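Local coordinates for FHA domain-containing protein FhaA (Mycobacterium tuberculosis, PDB 3PO8), which binds phosphothreonine-containing partners such as phosphorylated MviN and PknB through its FHA domain, the part present here, and regulates cell growth and peptidoglycan synthesis, at residues 37-50 and 76-90. Residues are numbered along the deposited sequence; the frame is centred on the assembly and turned at random.
Sequences LPDTGVSRRHLEIR and EWQLADGDVIRLGHS. With PO4 (phosphate ion), chain B.
Strands 47-50 and 84-87 face each other from the two sheets of the FHA beta sandwich, their axes 11.0 Å apart and 155° from parallel; the chains close in at Gly41 and Gly88, whose CA atoms are 4.1 Å apart. Between the sheets, Leu47 CD2 rests on Ile85 CG2, and Ile49 CD1 meets Leu79 CD1 at 4.0 Å, the two side chains crossing at about a right angle. With CG between its backbone N and carbonyl carbon (chi1 65°), Leu87 sends CD1 to Leu37 and Leu47, while its CB lies over one face of the His46 ring, 4.0 Å from the centroid. In the ring plane, His46 ND1 accepts from Ser43 N at 2.9 Å, and NE2 bonds Gly66 O. At the loop end Asp39 OD2 takes two bonds, from His89 N (2.7 Å) on its syn lone pair and from Ser90 OG (2.8 Å) on its anti lone pair, pinning the type II' turn 87-90. At the other end Arg50 NH2 forms a salt bridge to Glu76 OE1 (3.0 Å), met on the syn side with the flat groups 53° apart, while NH1 forms another to Glu48 OE2, joining two carboxylates. Leu87 and the bond to Ser43 N thus hold His46, a second-shell residue, behind Ser43, whose OG binds the phosphate with Arg44 and Thr64; the ion probably marks the phosphothreonine pocket.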
loop_
_atom_site.group_PDB
_atom_site.type_symbol
_atom_site.label_atom_id
_atom_site.label_comp_id
_atom_site.label_asym_id
_atom_site.label_seq_id
_atom_site.Cartn_x
_atom_site.Cartn_y
_atom_site.Cartn_z
ATOM N N LEU A 37 -3.069 -8.595 -4.529
ATOM C CA LEU A 37 -1.726 -9.082 -4.901
ATOM C C LEU A 37 -1.691 -10.613 -4.967
ATOM O O LEU A 37 -2.086 -11.278 -4.013
ATOM C CB LEU A 37 -0.663 -8.604 -3.907
ATOM C CG LEU A 37 -0.565 -7.110 -3.647
ATOM C CD1 LEU A 37 0.667 -6.736 -2.833
ATOM C CD2 LEU A 37 -0.596 -6.313 -4.901
ATOM N N PRO A 38 -1.147 -11.162 -6.066
ATOM C CA PRO A 38 -1.026 -12.591 -6.272
ATOM C C PRO A 38 0.258 -13.120 -5.622
ATOM O O PRO A 38 1.238 -13.432 -6.295
ATOM C CB PRO A 38 -0.980 -12.697 -7.782
ATOM C CG PRO A 38 -0.267 -11.514 -8.183
ATOM C CD PRO A 38 -0.787 -10.444 -7.297
ATOM N N ASP A 39 0.241 -13.142 -4.303
ATOM C CA ASP A 39 1.432 -13.406 -3.490
ATOM C C ASP A 39 0.964 -14.149 -2.266
ATOM O O ASP A 39 0.206 -13.619 -1.466
ATOM C CB ASP A 39 2.073 -12.054 -3.141
ATOM C CG ASP A 39 3.373 -12.178 -2.372
ATOM O OD1 ASP A 39 3.609 -13.198 -1.705
ATOM O OD2 ASP A 39 4.177 -11.233 -2.432
ATOM N N THR A 40 1.408 -15.399 -2.118
ATOM C CA THR A 40 0.938 -16.227 -1.017
ATOM C C THR A 40 1.506 -15.789 0.328
ATOM O O THR A 40 1.025 -16.217 1.374
ATOM C CB THR A 40 1.254 -17.716 -1.239
ATOM O OG1 THR A 40 2.661 -17.876 -1.458
ATOM C CG2 THR A 40 0.459 -18.231 -2.433
ATOM N N GLY A 41 2.507 -14.916 0.292
ATOM C CA GLY A 41 3.064 -14.375 1.524
ATOM C C GLY A 41 2.296 -13.171 2.042
ATOM O O GLY A 41 2.576 -12.697 3.136
ATOM N N VAL A 42 1.322 -12.689 1.262
ATOM C CA VAL A 42 0.503 -11.535 1.582
ATOM C C VAL A 42 -0.815 -12.045 2.153
ATOM O O VAL A 42 -1.446 -12.936 1.577
ATOM C CB VAL A 42 0.257 -10.697 0.312
ATOM C CG1 VAL A 42 -0.777 -9.572 0.555
ATOM C CG2 VAL A 42 1.577 -10.164 -0.161
ATOM N N SER A 43 -1.242 -11.479 3.265
ATOM C CA SER A 43 -2.476 -11.905 3.929
ATOM C C SER A 43 -3.691 -11.495 3.095
ATOM O O SER A 43 -3.597 -10.632 2.227
ATOM C CB SER A 43 -2.565 -11.340 5.343
ATOM O OG SER A 43 -1.598 -11.954 6.154
ATOM N N ARG A 44 -4.829 -12.133 3.346
ATOM C CA ARG A 44 -6.052 -11.833 2.590
ATOM C C ARG A 44 -6.369 -10.330 2.697
ATOM O O ARG A 44 -6.665 -9.671 1.708
ATOM C CB ARG A 44 -7.210 -12.701 3.073
ATOM C CG ARG A 44 -7.107 -14.108 2.557
ATOM C CD ARG A 44 -8.039 -15.015 3.314
ATOM N NE ARG A 44 -7.413 -15.496 4.546
ATOM C CZ ARG A 44 -8.066 -16.089 5.544
ATOM N NH1 ARG A 44 -9.383 -16.281 5.478
ATOM N NH2 ARG A 44 -7.400 -16.496 6.621
ATOM N N ARG A 45 -6.318 -9.808 3.913
ATOM C CA ARG A 45 -6.394 -8.356 4.157
ATOM C C ARG A 45 -5.128 -8.008 4.922
ATOM O O ARG A 45 -5.003 -8.306 6.107
ATOM C CB ARG A 45 -7.632 -8.017 4.976
ATOM C CG ARG A 45 -8.911 -8.429 4.278
ATOM C CD ARG A 45 -10.144 -8.102 5.133
ATOM N NE ARG A 45 -10.548 -6.718 4.927
ATOM C CZ ARG A 45 -11.542 -6.098 5.563
ATOM N NH1 ARG A 45 -12.269 -6.724 6.487
ATOM N NH2 ARG A 45 -11.809 -4.834 5.270
ATOM N N HIS A 46 -4.149 -7.447 4.224
ATOM C CA HIS A 46 -2.803 -7.344 4.763
ATOM C C HIS A 46 -2.499 -6.007 5.394
ATOM O O HIS A 46 -1.941 -5.940 6.495
ATOM C CB HIS A 46 -1.787 -7.657 3.678
ATOM C CG HIS A 46 -0.396 -7.866 4.187
ATOM N ND1 HIS A 46 0.203 -9.104 4.189
ATOM C CD2 HIS A 46 0.533 -6.993 4.641
ATOM C CE1 HIS A 46 1.431 -8.992 4.659
ATOM N NE2 HIS A 46 1.659 -7.719 4.945
ATOM N N LEU A 47 -2.807 -4.933 4.676
ATOM C CA LEU A 47 -2.647 -3.615 5.214
ATOM C C LEU A 47 -3.734 -2.739 4.664
ATOM O O LEU A 47 -4.356 -3.069 3.661
ATOM C CB LEU A 47 -1.248 -3.041 4.943
ATOM C CG LEU A 47 -0.864 -2.831 3.485
ATOM C CD1 LEU A 47 -1.349 -1.470 2.965
ATOM C CD2 LEU A 47 0.653 -2.901 3.276
ATOM N N GLU A 48 -3.976 -1.625 5.354
ATOM C CA GLU A 48 -4.865 -0.599 4.879
ATOM C C GLU A 48 -4.109 0.685 4.722
ATOM O O GLU A 48 -3.199 0.960 5.478
ATOM C CB GLU A 48 -6.042 -0.426 5.839
ATOM C CG GLU A 48 -5.822 0.368 7.070
ATOM C CD GLU A 48 -7.136 0.825 7.751
ATOM O OE1 GLU A 48 -8.215 0.952 7.089
ATOM O OE2 GLU A 48 -7.050 1.069 8.966
ATOM N N ILE A 49 -4.481 1.468 3.725
ATOM C CA ILE A 49 -3.995 2.831 3.601
ATOM C C ILE A 49 -5.217 3.720 3.660
ATOM O O ILE A 49 -6.131 3.582 2.847
ATOM C CB ILE A 49 -3.192 3.099 2.339
ATOM C CG1 ILE A 49 -1.941 2.215 2.326
ATOM C CG2 ILE A 49 -2.769 4.558 2.297
ATOM C CD1 ILE A 49 -1.158 2.144 1.023
ATOM N N ARG A 50 -5.225 4.615 4.639
ATOM C CA ARG A 50 -6.303 5.563 4.855
ATOM C C ARG A 50 -5.927 6.894 4.244
ATOM O O ARG A 50 -4.889 7.425 4.573
ATOM C CB ARG A 50 -6.564 5.683 6.343
ATOM C CG ARG A 50 -7.004 4.327 6.917
ATOM C CD ARG A 50 -7.568 4.393 8.325
ATOM N NE ARG A 50 -6.677 5.063 9.251
ATOM C CZ ARG A 50 -5.811 4.463 10.069
ATOM N NH1 ARG A 50 -5.673 3.153 10.086
ATOM N NH2 ARG A 50 -5.059 5.200 10.868
ATOM N N GLU A 76 1.551 1.282 12.270
ATOM C CA GLU A 76 1.122 2.418 11.451
ATOM C C GLU A 76 2.272 3.300 10.992
ATOM O O GLU A 76 3.296 3.414 11.636
ATOM C CB GLU A 76 0.047 3.252 12.139
ATOM C CG GLU A 76 -1.172 2.435 12.494
ATOM C CD GLU A 76 -2.504 3.188 12.464
ATOM O OE1 GLU A 76 -2.535 4.412 12.182
ATOM O OE2 GLU A 76 -3.538 2.521 12.725
ATOM N N TRP A 77 2.103 3.928 9.848
ATOM C CA TRP A 77 3.159 4.710 9.206
ATOM C C TRP A 77 2.540 5.792 8.363
ATOM O O TRP A 77 1.582 5.523 7.657
ATOM C CB TRP A 77 3.997 3.785 8.339
ATOM C CG TRP A 77 5.107 4.431 7.591
ATOM C CD1 TRP A 77 5.015 5.106 6.421
ATOM C CD2 TRP A 77 6.481 4.475 7.971
ATOM N NE1 TRP A 77 6.248 5.561 6.033
ATOM C CE2 TRP A 77 7.168 5.196 6.974
ATOM C CE3 TRP A 77 7.202 3.975 9.057
ATOM C CZ2 TRP A 77 8.540 5.396 7.021
ATOM C CZ3 TRP A 77 8.557 4.192 9.101
ATOM C CH2 TRP A 77 9.207 4.898 8.091
ATOM N N GLN A 78 3.045 7.014 8.436
ATOM C CA GLN A 78 2.571 8.065 7.559
ATOM C C GLN A 78 3.424 8.079 6.313
ATOM O O GLN A 78 4.628 8.291 6.411
ATOM C CB GLN A 78 2.610 9.409 8.255
ATOM C CG GLN A 78 2.070 10.522 7.378
ATOM C CD GLN A 78 1.863 11.801 8.084
ATOM O OE1 GLN A 78 1.346 11.816 9.204
ATOM N NE2 GLN A 78 2.208 12.906 7.427
ATOM N N LEU A 79 2.806 7.826 5.165
ATOM C CA LEU A 79 3.537 7.644 3.935
ATOM C C LEU A 79 4.003 8.984 3.395
ATOM O O LEU A 79 3.331 10.010 3.554
ATOM C CB LEU A 79 2.674 6.911 2.909
ATOM C CG LEU A 79 2.400 5.443 3.160
ATOM C CD1 LEU A 79 1.291 4.971 2.300
ATOM C CD2 LEU A 79 3.644 4.574 2.893
ATOM N N ALA A 80 5.144 8.945 2.724
ATOM C CA ALA A 80 5.700 10.071 1.972
ATOM C C ALA A 80 6.052 9.611 0.573
ATOM O O ALA A 80 6.300 8.439 0.330
ATOM C CB ALA A 80 6.957 10.612 2.635
ATOM N N ASP A 81 6.142 10.582 -0.341
ATOM C CA ASP A 81 6.544 10.306 -1.704
ATOM C C ASP A 81 7.864 9.528 -1.702
ATOM O O ASP A 81 8.814 9.891 -0.980
ATOM C CB ASP A 81 6.700 11.638 -2.432
ATOM C CG ASP A 81 7.041 11.486 -3.886
ATOM O OD1 ASP A 81 6.309 10.838 -4.634
ATOM O OD2 ASP A 81 8.052 12.082 -4.303
ATOM N N GLY A 82 7.898 8.424 -2.454
ATOM C CA GLY A 82 9.078 7.613 -2.595
ATOM C C GLY A 82 9.189 6.453 -1.640
ATOM O O GLY A 82 10.134 5.671 -1.750
ATOM N N ASP A 83 8.259 6.351 -0.699
ATOM C CA ASP A 83 8.303 5.219 0.229
ATOM C C ASP A 83 8.108 3.921 -0.510
ATOM O O ASP A 83 7.388 3.861 -1.509
ATOM C CB ASP A 83 7.253 5.354 1.326
ATOM C CG ASP A 83 7.639 6.368 2.409
ATOM O OD1 ASP A 83 8.778 6.901 2.420
ATOM O OD2 ASP A 83 6.785 6.615 3.302
ATOM N N VAL A 84 8.789 2.891 -0.035
ATOM C CA VAL A 84 8.678 1.568 -0.620
ATOM C C VAL A 84 8.119 0.620 0.423
ATOM O O VAL A 84 8.714 0.403 1.501
ATOM C CB VAL A 84 10.012 1.067 -1.196
ATOM C CG1 VAL A 84 9.839 -0.314 -1.786
ATOM C CG2 VAL A 84 10.494 2.042 -2.281
ATOM N N ILE A 85 6.923 0.117 0.119
ATOM C CA ILE A 85 6.237 -0.836 1.009
ATOM C C ILE A 85 6.603 -2.255 0.615
ATOM O O ILE A 85 6.531 -2.590 -0.551
ATOM C CB ILE A 85 4.707 -0.676 0.926
ATOM C CG1 ILE A 85 4.296 0.769 1.204
ATOM C CG2 ILE A 85 4.044 -1.675 1.894
ATOM C CD1 ILE A 85 2.931 1.065 0.654
ATOM N N ARG A 86 6.987 -3.093 1.568
ATOM C CA ARG A 86 7.244 -4.496 1.282
ATOM C C ARG A 86 6.343 -5.388 2.087
ATOM O O ARG A 86 6.146 -5.187 3.278
ATOM C CB ARG A 86 8.693 -4.849 1.526
ATOM C CG ARG A 86 9.583 -4.217 0.501
ATOM C CD ARG A 86 11.056 -4.480 0.755
ATOM N NE ARG A 86 11.858 -3.865 -0.301
ATOM C CZ ARG A 86 12.313 -2.609 -0.314
ATOM N NH1 ARG A 86 12.101 -1.778 0.701
ATOM N NH2 ARG A 86 13.017 -2.179 -1.371
ATOM N N LEU A 87 5.764 -6.344 1.392
ATOM C CA LEU A 87 4.848 -7.289 1.994
ATOM C C LEU A 87 4.927 -8.541 1.184
ATOM O O LEU A 87 4.966 -8.496 -0.043
ATOM C CB LEU A 87 3.420 -6.736 2.005
ATOM C CG LEU A 87 2.672 -6.470 0.704
ATOM C CD1 LEU A 87 1.198 -6.181 1.014
ATOM C CD2 LEU A 87 3.260 -5.318 -0.121
ATOM N N GLY A 88 4.958 -9.675 1.857
ATOM C CA GLY A 88 5.235 -10.920 1.181
ATOM C C GLY A 88 6.504 -10.826 0.363
ATOM O O GLY A 88 7.557 -10.445 0.870
ATOM N N HIS A 89 6.386 -11.175 -0.913
ATOM C CA HIS A 89 7.459 -11.112 -1.870
ATOM C C HIS A 89 7.309 -9.882 -2.756
ATOM O O HIS A 89 8.011 -9.737 -3.763
ATOM C CB HIS A 89 7.431 -12.384 -2.739
ATOM C CG HIS A 89 7.284 -13.658 -1.955
ATOM N ND1 HIS A 89 8.365 -14.393 -1.521
ATOM C CD2 HIS A 89 6.184 -14.317 -1.518
ATOM C CE1 HIS A 89 7.937 -15.454 -0.857
ATOM N NE2 HIS A 89 6.616 -15.428 -0.841
ATOM N N SER A 90 6.405 -8.982 -2.376
ATOM C CA SER A 90 6.023 -7.863 -3.209
ATOM C C SER A 90 6.616 -6.544 -2.713
ATOM O O SER A 90 6.863 -6.361 -1.510
ATOM C CB SER A 90 4.500 -7.725 -3.236
ATOM O OG SER A 90 3.866 -8.861 -3.794
HETATM P P PO4 B . -3.917 -14.578 6.459
HETATM O O1 PO4 B . -4.510 -13.764 7.588
HETATM O O2 PO4 B . -4.214 -16.037 6.782
HETATM O O3 PO4 B . -4.647 -14.178 5.204
HETATM O O4 PO4 B . -2.424 -14.400 6.394
HETATM O O HOH W 1 4.753 -17.561 0.556
#